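Side-chain contact in putative ABC-transporter ATP-binding protein (Alicyclobacillus acidocaldarius, PDB 1Z47), which probably binds and hydrolyses ATP as the ATPase subunit of a putative ABC-type sulfate importer: residues V304-A307 / Y312-C315. Sequence-based numbering, arbitrary orientation.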
loop_
_atom_site.group_PDB
_atom_site.type_symbol
_atom_site.label_atom_id
_atom_site.label_comp_id
_atom_site.label_asym_id
_atom_site.label_seq_id
_atom_site.Cartn_x
_atom_site.Cartn_y
_atom_site.Cartn_z
ATOM N N VAL B 304 -9.005 17.741 13.984
ATOM C CA VAL B 304 -7.687 17.510 14.531
ATOM C C VAL B 304 -6.763 17.966 13.407
ATOM O O VAL B 304 -5.877 18.786 13.615
ATOM C CB VAL B 304 -7.456 16.018 14.842
ATOM C CG1 VAL B 304 -6.077 15.818 15.434
ATOM C CG2 VAL B 304 -8.522 15.522 15.811
ATOM N N ARG B 305 -6.977 17.439 12.207
ATOM C CA ARG B 305 -6.165 17.863 11.077
ATOM C C ARG B 305 -6.612 17.281 9.753
ATOM O O ARG B 305 -7.515 16.442 9.705
ATOM C CB ARG B 305 -4.677 17.572 11.321
ATOM C CG ARG B 305 -4.273 16.147 11.274
ATOM C CD ARG B 305 -2.998 16.025 10.482
ATOM N NE ARG B 305 -2.745 14.635 10.140
ATOM C CZ ARG B 305 -1.896 14.236 9.198
ATOM N NH1 ARG B 305 -1.203 15.126 8.491
ATOM N NH2 ARG B 305 -1.754 12.941 8.957
ATOM N N SER B 306 -5.994 17.778 8.680
ATOM C CA SER B 306 -6.290 17.344 7.319
ATOM C C SER B 306 -4.998 16.991 6.580
ATOM O O SER B 306 -3.914 17.437 6.959
ATOM C CB SER B 306 -7.038 18.450 6.558
ATOM O OG SER B 306 -8.450 18.399 6.759
ATOM N N ALA B 307 -5.120 16.165 5.543
ATOM C CA ALA B 307 -3.974 15.763 4.729
ATOM C C ALA B 307 -4.451 15.637 3.285
ATOM O O ALA B 307 -5.401 14.924 2.989
ATOM C CB ALA B 307 -3.389 14.419 5.220
ATOM N N TYR B 312 -8.516 13.335 -3.075
ATOM C CA TYR B 312 -9.361 13.721 -1.948
ATOM C C TYR B 312 -8.496 14.179 -0.796
ATOM O O TYR B 312 -7.296 13.898 -0.755
ATOM C CB TYR B 312 -10.218 12.522 -1.506
ATOM C CG TYR B 312 -9.424 11.436 -0.808
ATOM C CD1 TYR B 312 -9.186 11.501 0.565
ATOM C CD2 TYR B 312 -8.838 10.384 -1.530
ATOM C CE1 TYR B 312 -8.384 10.557 1.214
ATOM C CE2 TYR B 312 -8.022 9.426 -0.883
ATOM C CZ TYR B 312 -7.803 9.529 0.491
ATOM O OH TYR B 312 -6.993 8.623 1.146
ATOM N N SER B 313 -9.110 14.906 0.131
ATOM C CA SER B 313 -8.428 15.384 1.309
ATOM C C SER B 313 -8.932 14.561 2.507
ATOM O O SER B 313 -10.141 14.354 2.677
ATOM C CB SER B 313 -8.736 16.869 1.527
ATOM O OG SER B 313 -8.040 17.397 2.654
ATOM N N ALA B 314 -8.005 14.082 3.321
ATOM C CA ALA B 314 -8.383 13.292 4.480
ATOM C C ALA B 314 -8.526 14.236 5.659
ATOM O O ALA B 314 -7.648 15.060 5.921
ATOM C CB ALA B 314 -7.322 12.227 4.780
ATOM N N CYS B 315 -9.640 14.117 6.363
ATOM C CA CYS B 315 -9.858 14.964 7.516
ATOM C C CYS B 315 -10.207 14.156 8.771
ATOM O O CYS B 315 -11.175 13.398 8.786
ATOM C CB CYS B 315 -10.973 15.964 7.205
ATOM S SG CYS B 315 -11.176 17.236 8.482
#
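A307 and A314 form an antiparallel hydrogen-bonded pair, and S306 and C315 the adjoining non-hydrogen-bonded pair, in a beta hairpin of strands 301-308 and 312-319. The hairpin lies in the five-stranded antiparallel sheet of the C-terminal, beta-rich part of the chain, where these two strands are neighbours. The segments run 162° apart in direction with axes 4.6 Å apart, and the alpha carbons are closer at S306–C315 (CA–CA 4.3 Å) than at A307–A314 (CA–CA 5.1 Å).

Two reciprocal bonds close the A307–A314 ring: A307 N donates to A314 O at 2.8 Å, and A314 N returns a bond to A307 O at 2.8 Å. The second is the straighter, 167° at the hydrogen. Besides its N-H bond from A307, A314 O takes a weak CA-H···O contact from S306 CA at 3.0 Å.

On the face carrying S306 and C315, the serine hydroxyl lies alongside the cysteine side chain, S306 OG being 3.4 Å from C315 SG. With OG anti to its carbonyl carbon (chi1 -86°), S306 brings the hydroxyl to C315 CB as well, OG–CB 3.5 Å, while C315 SG, anti to its own backbone N, extends beside it. The other face carries the methyls of A307 and A314, and W316 packs against A307.

Toward the start of segment 304-307 the pairing changes: the backbones of V304 and R305 both hydrogen-bond to W316, two residues opposite one, the mark of a classic beta bulge. R305 lies against W316, and its NH2 hydrogen-bonds to E211 O of the second subunit. A307 packs on the same E211.

The chemistry implies a hairpin held chiefly by backbone bonding, with small side chains on both faces at the paired positions, while its arginine reaches the second subunit, bonding E211 O there although its NH1 lies near the like-charged R189 NH1 of that subunit.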